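Local coordinates for transposon Tn7 transposition protein TnsA (PDB 1F1Z), which cuts the 5' DNA strand at Tn7 transposon ends, working with TnsB as the heteromeric Tn7 transposase and depending on divalent metal ions, at residues K205-I210 / A251-D256; V55-S60 / I79-P84; F67-W72 / N244-F249; R46-K51 / S260-M265. All blocks are in the same frame, centred on the assembly; numbering follows the deposited sequence.

Overall arrangement
Contact 2 is the buried one, near the centre of the chain and beside the metal site; contacts 3 and 4 are surface contacts, and contact 1 is partly buried far out in the C-terminal part, about 30 Å from contact 2 between centres. Contacts 2 and 4 share the antiparallel pair 45-48 and 55-58, while helix 61-72, which carries contact 3, packs against both. N252 of contact 1 probably bonds to N244 of contact 3. Chemistry follows place: backbone bonds plus a weak ion pair in contact 1, a carboxylate and an amide gripping a strand in contact 2, ring packing with a bridging water in contact 3, and contacts of ring and aliphatic groups in contact 4.

Contact 1: K205-I210 / A251-D256; sequences KGDENI and ANKCAD
E208 O takes the N-H of C254 at 2.8 Å, the donor lying almost in line with the carbonyl (168° at the oxygen), and the CA of K253 presses a C-H on the same oxygen from 3.4 Å. Two residues along each chain, a second bond forms: I210 N donates to N252 O at 3.0 Å, with a nearly straight N-H (173°). The two bonds bracket N209 and K253, which thereby form a single antiparallel, non-hydrogen-bonded bridge. A third backbone bond, A255 N to G206 O at 2.9 Å, is more bent and ties in the short 3-10 turn 254-256. The lysine of the bridge runs extended along D207 and bends only at its last torsion (chi4 -69°), which brings K253 NZ to 3.0 Å from D207 O. The D207 side chain runs beside the lysine in the same direction and adds a weak salt bridge, D207 OD2 to K253 NZ 3.4 Å. K253 N is tied within its own loop: D256 OD2 accepts it at 2.9 Å from above the carboxylate plane. Beneath the polar net C254 turns inward, and its SG meets I210 CD1 at 4.0 Å, while CG2 of the same isoleucine rests by N252 O. The bridge sits where helix 195-204 gives way, through the type I turn K205-E208, to helix 210-221. N209 caps that second helix through OD1 to I211 N and holds R250 O with ND2; C254 packs against L202 and V213, one from each helix, so the loop before strand 258-259 is pinned across their junction.

Contact 2: V55-S60 / I79-P84; sequences VHHLLS and IREQFP
Hydrogen bonds carry most of the contact, and E81 makes two of them with one carboxylate. H56 ND1 donates to E81 OE2 at 2.7 Å, a bent bond (133° at the hydrogen) that reaches the oxygen from above the carboxylate plane; H56 is fixed at its other nitrogen by T52. E81 OE1 accepts the backbone N of H57 at 3.1 Å; the bend of the glutamate at chi2 (-79°) folds the carboxylate back over 56-57. Q82 adds the third bond, NE2 to H57 O at 3.2 Å. Charge comes next: E81 OE2 also forms a salt bridge with R54. Closer packing follows: I79 O lies in the plane of the H56 ring at its edge, 3.3 Å from H56 CE1, and L59 CG touches Q82 NE2 at 3.9 Å. Since the strand axes approach only to 7.7 Å, the strands are joined by side chains, not paired as sheet neighbours. Q82 NE2 also bonds E63 OE1, an active-site residue, and the Q82 side chain lies about 4 Å from a bound magnesium ion. The contact is thus consistent with second-shell structure beside the metal-dependent active site of a restriction-endonuclease fold.

Contact 3: F67-W72 / N244-F249; sequences FLSLEW and NIYKSF
N244 lies against the six-membered part of the W72 indole, its amide plane 23° from the ring plane: CA is 3.4 Å from W72 CZ3, and OD1 is 3.4 Å from W72 CH2. The same OD1 accepts Y246 N at 3.1 Å, an Asx turn that fixes the amide and begins the type I turn N244-K247. I245 follows; with CG1 between its backbone N and carbonyl carbon (chi1 58°), its CD1 reaches into the helix surface, 3.8 Å from W72 CB and 3.6 Å from L68 O. Y246 then meets the indole edge-to-face, a T-shaped pair in which its CE1 edge stands over the five-membered ring, planes at 80° and centroids 4.9 Å apart. One water bridges Y246 OH to S69 O, to which it donates at 2.7 Å. With a leucine in place of W72, the Y246 edge would probably lose the aromatic face it stands on and N244 its flat neighbour. S69 OG bonds A65 O. N175 of helix 170-179 bonds the loop through I245 O, K247 O and F249 N. V172 of that helix touches Y246 and I176 touches L68, so the loop lies between helices 61-72 and 170-179, which also meet.

Contact 4: R46-K51 / S260-M265; sequences RIYSHK and SQVVNM
The H50 imidazole carries S260 CB over one face, 3.9 Å from the ring centroid and 21° off its normal, a CH-pi contact offset toward the rim on the CE1-NE2 side. The Y48 phenol receives V262 over one face, with V262 CB 4.1 Å from Y48 CZ; the two side chains run antiparallel past one another. S260 OG comes to the phenol obliquely, 3.9 Å from Y48 CE2. Beyond the ring, the amide of Q261 stands almost perpendicular to the phenol plane (86°), its OE1 3.9 Å from Y48 OH. Y48 reaches this group because CG lies opposite its backbone N (chi1 174°), throwing the ring out from the strand toward the C-terminal segment. S260 OG and H50 NE2 are 3.5 Å apart, and both look to the same carbonyl: S260 OG bonds to F240 O, and H50 NE2 makes a weak bond there. Replacing H50 with an alanine is likely to leave S260 CB without its ring and F240 O with one partner fewer, opening a gap beside the serine. V262 is buried and also touches F240 and L192 of helix 189-193. The backbone of the strand is anchored too, Y48 bonding to N238, while S49 OG is held by E71 OE1. This is structural packing, in which the segment after strand 258-259 packs at the end of strand 45-48, one strand of the antiparallel pair with 55-58, joining the C-terminal part to the endonuclease-fold part.

Contact 1: K205-I210 / A251-D256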
# COMPACT_ATOMS: atom_id res chain seq x y z
N LYS A 205 3.62 28.32 -5.84
CA LYS A 205 2.56 28.36 -6.84
C LYS A 205 1.36 27.57 -6.30
O LYS A 205 0.51 27.11 -7.06
CB LYS A 205 3.05 27.73 -8.15
CG LYS A 205 4.30 28.37 -8.74
CD LYS A 205 3.99 29.64 -9.52
CE LYS A 205 5.26 30.29 -10.08
NZ LYS A 205 6.05 30.99 -9.04
N GLY A 206 1.28 27.47 -4.98
CA GLY A 206 0.22 26.72 -4.31
C GLY A 206 -1.17 26.61 -4.90
O GLY A 206 -1.65 25.50 -5.16
N ASP A 207 -1.85 27.74 -5.07
CA ASP A 207 -3.21 27.73 -5.58
C ASP A 207 -3.35 27.46 -7.08
O ASP A 207 -4.46 27.43 -7.60
CB ASP A 207 -3.90 29.05 -5.22
CG ASP A 207 -5.42 28.95 -5.23
OD1 ASP A 207 -5.99 28.37 -4.27
OD2 ASP A 207 -6.06 29.44 -6.18
N GLU A 208 -2.24 27.23 -7.78
CA GLU A 208 -2.31 26.98 -9.21
C GLU A 208 -2.53 25.52 -9.58
O GLU A 208 -2.11 24.61 -8.86
CB GLU A 208 -1.06 27.50 -9.92
CG GLU A 208 -0.94 29.02 -9.97
CD GLU A 208 0.16 29.47 -10.91
OE1 GLU A 208 0.13 29.08 -12.10
OE2 GLU A 208 1.05 30.23 -10.46
N ASN A 209 -3.19 25.30 -10.71
CA ASN A 209 -3.44 23.95 -11.19
C ASN A 209 -2.10 23.27 -11.49
O ASN A 209 -1.21 23.86 -12.13
CB ASN A 209 -4.30 23.97 -12.45
CG ASN A 209 -4.54 22.59 -13.01
OD1 ASN A 209 -3.76 22.10 -13.83
ND2 ASN A 209 -5.60 21.95 -12.56
N ILE A 210 -1.97 22.02 -11.07
CA ILE A 210 -0.73 21.25 -11.25
C ILE A 210 -0.23 21.13 -12.69
O ILE A 210 0.97 21.12 -12.92
CB ILE A 210 -0.84 19.84 -10.61
CG1 ILE A 210 0.52 19.14 -10.66
CG2 ILE A 210 -1.90 19.00 -11.32
CD1 ILE A 210 1.57 19.84 -9.86
N ALA A 251 -6.89 17.73 -11.95
CA ALA A 251 -7.70 18.77 -11.34
C ALA A 251 -7.11 19.20 -10.01
O ALA A 251 -7.69 20.03 -9.31
CB ALA A 251 -9.12 18.27 -11.14
N ASN A 252 -5.99 18.59 -9.65
CA ASN A 252 -5.32 18.92 -8.39
C ASN A 252 -4.61 20.26 -8.48
O ASN A 252 -4.13 20.65 -9.54
CB ASN A 252 -4.29 17.84 -8.03
CG ASN A 252 -4.86 16.76 -7.14
OD1 ASN A 252 -4.46 16.62 -5.99
ND2 ASN A 252 -5.80 15.99 -7.67
N LYS A 253 -4.63 21.00 -7.38
CA LYS A 253 -3.93 22.26 -7.29
C LYS A 253 -2.56 21.86 -6.74
O LYS A 253 -2.40 20.76 -6.23
CB LYS A 253 -4.64 23.18 -6.32
CG LYS A 253 -5.89 23.80 -6.90
CD LYS A 253 -6.58 24.69 -5.89
CE LYS A 253 -7.75 25.46 -6.51
NZ LYS A 253 -7.31 26.51 -7.47
N CYS A 254 -1.58 22.74 -6.84
CA CYS A 254 -0.25 22.42 -6.34
C CYS A 254 -0.24 22.17 -4.85
O CYS A 254 0.49 21.32 -4.36
CB CYS A 254 0.72 23.54 -6.71
SG CYS A 254 1.07 23.55 -8.49
N ALA A 255 -1.11 22.87 -4.13
CA ALA A 255 -1.21 22.72 -2.69
C ALA A 255 -1.77 21.35 -2.29
O ALA A 255 -1.70 20.95 -1.12
CB ALA A 255 -2.06 23.82 -2.11
N ASP A 256 -2.34 20.65 -3.26
CA ASP A 256 -2.89 19.33 -3.01
C ASP A 256 -1.79 18.30 -2.98
O ASP A 256 -1.97 17.22 -2.43
CB ASP A 256 -3.92 18.96 -4.07
CG ASP A 256 -5.16 19.79 -3.97
OD1 ASP A 256 -5.42 20.36 -2.89
OD2 ASP A 256 -5.89 19.87 -4.98

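Contact 2: V55-S60 / I79-P84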
# COMPACT_ATOMS: atom_id res chain seq x y z
N VAL A 55 9.21 1.68 2.35
CA VAL A 55 8.56 1.19 1.13
C VAL A 55 7.72 -0.06 1.49
O VAL A 55 8.20 -0.99 2.15
CB VAL A 55 9.61 0.88 0.04
CG1 VAL A 55 10.61 -0.15 0.53
CG2 VAL A 55 8.94 0.41 -1.21
N HIS A 56 6.45 -0.07 1.08
CA HIS A 56 5.53 -1.15 1.38
C HIS A 56 5.34 -2.13 0.23
O HIS A 56 5.45 -1.75 -0.93
CB HIS A 56 4.17 -0.56 1.77
CG HIS A 56 4.23 0.38 2.93
ND1 HIS A 56 3.51 0.19 4.09
CD2 HIS A 56 4.94 1.52 3.12
CE1 HIS A 56 3.78 1.16 4.95
NE2 HIS A 56 4.65 1.98 4.38
N HIS A 57 5.04 -3.39 0.55
CA HIS A 57 4.84 -4.43 -0.47
C HIS A 57 3.37 -4.76 -0.63
O HIS A 57 2.75 -5.31 0.27
CB HIS A 57 5.60 -5.69 -0.10
CG HIS A 57 7.07 -5.48 0.04
ND1 HIS A 57 7.62 -4.74 1.07
CD2 HIS A 57 8.11 -5.91 -0.71
CE1 HIS A 57 8.94 -4.74 0.95
NE2 HIS A 57 9.26 -5.45 -0.12
N LEU A 58 2.82 -4.46 -1.80
CA LEU A 58 1.42 -4.72 -2.08
C LEU A 58 1.45 -5.78 -3.17
O LEU A 58 2.28 -5.71 -4.07
CB LEU A 58 0.77 -3.43 -2.56
CG LEU A 58 1.12 -2.32 -1.57
CD1 LEU A 58 0.95 -0.97 -2.17
CD2 LEU A 58 0.29 -2.47 -0.32
N LEU A 59 0.57 -6.76 -3.06
CA LEU A 59 0.56 -7.86 -4.01
C LEU A 59 -0.46 -7.84 -5.14
O LEU A 59 -0.58 -8.81 -5.89
CB LEU A 59 0.49 -9.18 -3.24
CG LEU A 59 1.52 -9.25 -2.10
CD1 LEU A 59 1.42 -10.58 -1.38
CD2 LEU A 59 2.92 -9.05 -2.66
N SER A 60 -1.20 -6.74 -5.27
CA SER A 60 -2.18 -6.60 -6.34
C SER A 60 -2.56 -5.13 -6.49
O SER A 60 -2.30 -4.31 -5.59
CB SER A 60 -3.44 -7.43 -6.06
OG SER A 60 -4.14 -6.94 -4.92
N ILE A 79 0.78 1.68 8.93
CA ILE A 79 0.21 0.72 8.02
C ILE A 79 1.19 -0.44 7.98
O ILE A 79 2.33 -0.30 7.50
CB ILE A 79 0.04 1.31 6.61
CG1 ILE A 79 -0.89 2.52 6.65
CG2 ILE A 79 -0.55 0.29 5.67
CD1 ILE A 79 -0.89 3.32 5.37
N ARG A 80 0.80 -1.56 8.57
CA ARG A 80 1.63 -2.74 8.59
C ARG A 80 0.96 -3.78 7.70
O ARG A 80 0.06 -4.50 8.13
CB ARG A 80 1.81 -3.21 10.02
CG ARG A 80 2.73 -2.30 10.80
CD ARG A 80 2.90 -2.74 12.22
NE ARG A 80 1.76 -2.36 13.05
CZ ARG A 80 1.51 -2.90 14.23
NH1 ARG A 80 2.32 -3.83 14.71
NH2 ARG A 80 0.46 -2.50 14.94
N GLU A 81 1.41 -3.82 6.45
CA GLU A 81 0.85 -4.71 5.45
C GLU A 81 1.34 -6.16 5.59
O GLU A 81 2.39 -6.42 6.19
CB GLU A 81 1.12 -4.17 4.03
CG GLU A 81 2.56 -4.30 3.53
CD GLU A 81 3.52 -3.25 4.07
OE1 GLU A 81 4.69 -3.27 3.66
OE2 GLU A 81 3.11 -2.40 4.88
N GLN A 82 0.57 -7.09 5.01
CA GLN A 82 0.87 -8.52 5.07
C GLN A 82 1.23 -8.93 6.50
O GLN A 82 2.27 -9.52 6.76
CB GLN A 82 2.01 -8.88 4.11
CG GLN A 82 2.00 -8.10 2.79
CD GLN A 82 0.73 -8.30 1.97
OE1 GLN A 82 0.04 -9.31 2.07
NE2 GLN A 82 0.44 -7.33 1.12
N PHE A 83 0.34 -8.60 7.44
CA PHE A 83 0.54 -8.89 8.85
C PHE A 83 0.19 -10.35 9.17
O PHE A 83 -0.94 -10.81 8.93
CB PHE A 83 -0.33 -7.95 9.68
CG PHE A 83 -0.06 -8.02 11.15
CD1 PHE A 83 0.93 -7.24 11.71
CD2 PHE A 83 -0.80 -8.87 11.96
CE1 PHE A 83 1.19 -7.29 13.07
CE2 PHE A 83 -0.56 -8.93 13.33
CZ PHE A 83 0.44 -8.14 13.89
N PRO A 84 1.15 -11.10 9.74
CA PRO A 84 1.01 -12.52 10.11
C PRO A 84 0.13 -12.77 11.33
O PRO A 84 0.22 -12.06 12.34
CB PRO A 84 2.45 -12.95 10.36
CG PRO A 84 3.04 -11.71 11.00
CD PRO A 84 2.49 -10.60 10.12

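Contact 3: F67-W72 / N244-F249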
# COMPACT_ATOMS: atom_id res chain seq x y z
N PHE A 67 -4.00 0.72 -0.10
CA PHE A 67 -2.85 1.36 0.52
C PHE A 67 -2.89 2.88 0.31
O PHE A 67 -2.70 3.65 1.25
CB PHE A 67 -1.56 0.79 -0.06
CG PHE A 67 -0.33 1.53 0.38
CD1 PHE A 67 0.18 1.33 1.65
CD2 PHE A 67 0.27 2.47 -0.45
CE1 PHE A 67 1.28 2.07 2.10
CE2 PHE A 67 1.36 3.21 -0.02
CZ PHE A 67 1.87 3.01 1.27
N LEU A 68 -3.13 3.29 -0.94
CA LEU A 68 -3.20 4.70 -1.29
C LEU A 68 -4.27 5.40 -0.44
O LEU A 68 -4.04 6.51 0.04
CB LEU A 68 -3.50 4.85 -2.78
CG LEU A 68 -2.42 4.37 -3.77
CD1 LEU A 68 -2.85 4.57 -5.24
CD2 LEU A 68 -1.15 5.12 -3.52
N SER A 69 -5.41 4.75 -0.22
CA SER A 69 -6.49 5.32 0.59
C SER A 69 -6.02 5.46 2.02
O SER A 69 -6.33 6.44 2.69
CB SER A 69 -7.73 4.44 0.57
OG SER A 69 -8.18 4.26 -0.76
N LEU A 70 -5.26 4.48 2.50
CA LEU A 70 -4.75 4.51 3.86
C LEU A 70 -3.74 5.63 4.02
O LEU A 70 -3.82 6.41 4.96
CB LEU A 70 -4.11 3.17 4.23
CG LEU A 70 -5.10 2.02 4.41
CD1 LEU A 70 -4.39 0.76 4.87
CD2 LEU A 70 -6.13 2.44 5.42
N GLU A 71 -2.78 5.70 3.10
CA GLU A 71 -1.75 6.73 3.14
C GLU A 71 -2.37 8.15 3.11
O GLU A 71 -1.85 9.08 3.73
CB GLU A 71 -0.78 6.49 1.99
CG GLU A 71 0.43 7.41 1.95
CD GLU A 71 1.30 7.30 3.18
OE1 GLU A 71 1.48 6.18 3.69
OE2 GLU A 71 1.81 8.35 3.65
N TRP A 72 -3.51 8.30 2.42
CA TRP A 72 -4.22 9.58 2.31
C TRP A 72 -4.87 10.02 3.62
O TRP A 72 -4.91 11.21 3.93
CB TRP A 72 -5.31 9.48 1.22
CG TRP A 72 -6.50 10.42 1.41
CD1 TRP A 72 -7.70 10.13 2.02
CD2 TRP A 72 -6.61 11.78 0.97
NE1 TRP A 72 -8.54 11.22 1.99
CE2 TRP A 72 -7.89 12.25 1.35
CE3 TRP A 72 -5.74 12.65 0.29
CZ2 TRP A 72 -8.33 13.55 1.07
CZ3 TRP A 72 -6.17 13.95 0.02
CH2 TRP A 72 -7.46 14.38 0.41
N ASN A 244 -4.34 14.50 -3.70
CA ASN A 244 -5.72 14.22 -3.36
C ASN A 244 -6.25 13.19 -4.35
O ASN A 244 -6.75 13.53 -5.41
CB ASN A 244 -6.55 15.50 -3.41
CG ASN A 244 -7.97 15.29 -2.94
OD1 ASN A 244 -8.45 14.16 -2.88
ND2 ASN A 244 -8.64 16.38 -2.61
N ILE A 245 -6.11 11.91 -4.00
CA ILE A 245 -6.55 10.80 -4.84
C ILE A 245 -8.04 10.79 -5.17
O ILE A 245 -8.46 10.14 -6.12
CB ILE A 245 -6.19 9.45 -4.19
CG1 ILE A 245 -6.82 9.35 -2.81
CG2 ILE A 245 -4.69 9.30 -4.09
CD1 ILE A 245 -6.52 8.06 -2.09
N TYR A 246 -8.85 11.49 -4.38
CA TYR A 246 -10.28 11.54 -4.63
C TYR A 246 -10.66 12.60 -5.66
O TYR A 246 -11.84 12.81 -5.95
CB TYR A 246 -11.04 11.74 -3.31
CG TYR A 246 -10.91 10.54 -2.40
CD1 TYR A 246 -10.21 10.62 -1.20
CD2 TYR A 246 -11.41 9.30 -2.79
CE1 TYR A 246 -10.00 9.50 -0.41
CE2 TYR A 246 -11.21 8.16 -2.01
CZ TYR A 246 -10.50 8.26 -0.83
OH TYR A 246 -10.29 7.13 -0.08
N LYS A 247 -9.65 13.24 -6.22
CA LYS A 247 -9.84 14.26 -7.23
C LYS A 247 -8.89 13.83 -8.32
O LYS A 247 -7.85 13.23 -8.02
CB LYS A 247 -9.43 15.63 -6.67
CG LYS A 247 -9.98 16.82 -7.45
CD LYS A 247 -9.57 18.13 -6.79
CE LYS A 247 -10.13 18.25 -5.39
NZ LYS A 247 -9.37 19.24 -4.56
N SER A 248 -9.26 14.04 -9.57
CA SER A 248 -8.37 13.66 -10.66
C SER A 248 -7.07 14.40 -10.44
O SER A 248 -7.07 15.54 -9.97
CB SER A 248 -8.94 14.08 -12.01
OG SER A 248 -7.95 13.91 -13.03
N PHE A 249 -5.98 13.76 -10.81
CA PHE A 249 -4.68 14.36 -10.64
C PHE A 249 -4.62 15.68 -11.40
O PHE A 249 -4.13 16.69 -10.90
CB PHE A 249 -3.59 13.42 -11.13
CG PHE A 249 -2.21 13.90 -10.84
CD1 PHE A 249 -1.57 14.79 -11.70
CD2 PHE A 249 -1.53 13.46 -9.71
CE1 PHE A 249 -0.28 15.23 -11.44
CE2 PHE A 249 -0.24 13.89 -9.44
CZ PHE A 249 0.39 14.78 -10.30
O HOH W 1 -8.87 7.24 2.05

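Contact 4: R46-K51 / S260-M265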
# COMPACT_ATOMS: atom_id res chain seq x y z
N ARG A 46 5.78 -1.64 -4.89
CA ARG A 46 6.64 -1.22 -3.79
C ARG A 46 6.50 0.29 -3.82
O ARG A 46 7.03 0.95 -4.71
CB ARG A 46 8.09 -1.64 -4.03
CG ARG A 46 8.30 -3.14 -4.10
CD ARG A 46 9.77 -3.50 -4.01
NE ARG A 46 10.29 -3.31 -2.66
CZ ARG A 46 11.37 -2.60 -2.35
NH1 ARG A 46 12.08 -1.99 -3.31
NH2 ARG A 46 11.76 -2.52 -1.08
N ILE A 47 5.71 0.82 -2.89
CA ILE A 47 5.43 2.24 -2.82
C ILE A 47 5.95 2.79 -1.51
O ILE A 47 5.92 2.11 -0.49
CB ILE A 47 3.90 2.48 -2.90
CG1 ILE A 47 3.29 1.70 -4.07
CG2 ILE A 47 3.60 3.95 -3.04
CD1 ILE A 47 3.89 2.00 -5.45
N TYR A 48 6.46 4.01 -1.53
CA TYR A 48 6.98 4.65 -0.34
C TYR A 48 5.83 5.28 0.44
O TYR A 48 4.81 5.65 -0.14
CB TYR A 48 8.01 5.72 -0.72
CG TYR A 48 8.54 6.57 0.42
CD1 TYR A 48 9.58 6.12 1.23
CD2 TYR A 48 8.00 7.84 0.68
CE1 TYR A 48 10.07 6.91 2.27
CE2 TYR A 48 8.47 8.62 1.71
CZ TYR A 48 9.51 8.16 2.50
OH TYR A 48 9.97 8.93 3.53
N SER A 49 6.00 5.40 1.75
CA SER A 49 4.99 5.98 2.62
C SER A 49 5.60 7.11 3.44
O SER A 49 6.67 6.96 4.03
CB SER A 49 4.44 4.91 3.56
OG SER A 49 3.77 5.45 4.69
N HIS A 50 4.91 8.25 3.47
CA HIS A 50 5.38 9.38 4.25
C HIS A 50 5.20 9.09 5.73
O HIS A 50 6.06 9.42 6.55
CB HIS A 50 4.59 10.64 3.91
CG HIS A 50 4.88 11.18 2.55
ND1 HIS A 50 4.73 12.51 2.22
CD2 HIS A 50 5.28 10.56 1.41
CE1 HIS A 50 5.02 12.69 0.95
NE2 HIS A 50 5.37 11.52 0.44
N LYS A 51 4.08 8.46 6.07
CA LYS A 51 3.78 8.14 7.45
C LYS A 51 4.80 7.20 8.07
O LYS A 51 5.33 7.47 9.14
CB LYS A 51 2.39 7.50 7.53
CG LYS A 51 1.26 8.36 7.02
CD LYS A 51 -0.03 7.55 6.99
CE LYS A 51 -1.21 8.38 6.54
NZ LYS A 51 -1.37 9.58 7.40
N SER A 260 8.14 14.79 -0.19
CA SER A 260 8.96 14.34 0.94
C SER A 260 10.46 14.70 0.87
O SER A 260 10.93 15.30 -0.11
CB SER A 260 8.78 12.83 1.16
OG SER A 260 8.82 12.12 -0.06
N GLN A 261 11.18 14.34 1.93
CA GLN A 261 12.62 14.59 2.10
C GLN A 261 13.47 13.33 1.86
O GLN A 261 14.66 13.28 2.20
CB GLN A 261 12.87 15.12 3.52
CG GLN A 261 13.06 14.03 4.62
CD GLN A 261 11.89 13.07 4.80
OE1 GLN A 261 11.35 12.52 3.83
NE2 GLN A 261 11.50 12.84 6.05
N VAL A 262 12.85 12.29 1.29
CA VAL A 262 13.52 11.02 1.03
C VAL A 262 14.81 11.13 0.20
O VAL A 262 14.85 11.80 -0.83
CB VAL A 262 12.53 10.02 0.36
CG1 VAL A 262 11.91 10.62 -0.88
CG2 VAL A 262 13.23 8.72 0.04
N VAL A 263 15.86 10.47 0.68
CA VAL A 263 17.16 10.42 0.01
C VAL A 263 17.43 8.92 -0.18
O VAL A 263 16.79 8.10 0.48
CB VAL A 263 18.28 11.16 0.84
CG1 VAL A 263 18.03 11.03 2.35
CG2 VAL A 263 19.67 10.65 0.49
N ASN A 264 18.33 8.55 -1.09
CA ASN A 264 18.62 7.12 -1.34
C ASN A 264 18.87 6.20 -0.15
O ASN A 264 19.14 5.02 -0.34
CB ASN A 264 19.73 6.95 -2.36
CG ASN A 264 19.25 7.13 -3.78
OD1 ASN A 264 19.62 8.09 -4.45
ND2 ASN A 264 18.38 6.22 -4.24
N MET A 265 18.81 6.74 1.06
CA MET A 265 18.98 5.93 2.27
C MET A 265 17.71 5.11 2.53
O MET A 265 17.11 5.17 3.60
CB MET A 265 19.31 6.81 3.49
CG MET A 265 18.46 8.09 3.67
SD MET A 265 16.67 7.98 4.09
CE MET A 265 16.71 8.30 5.87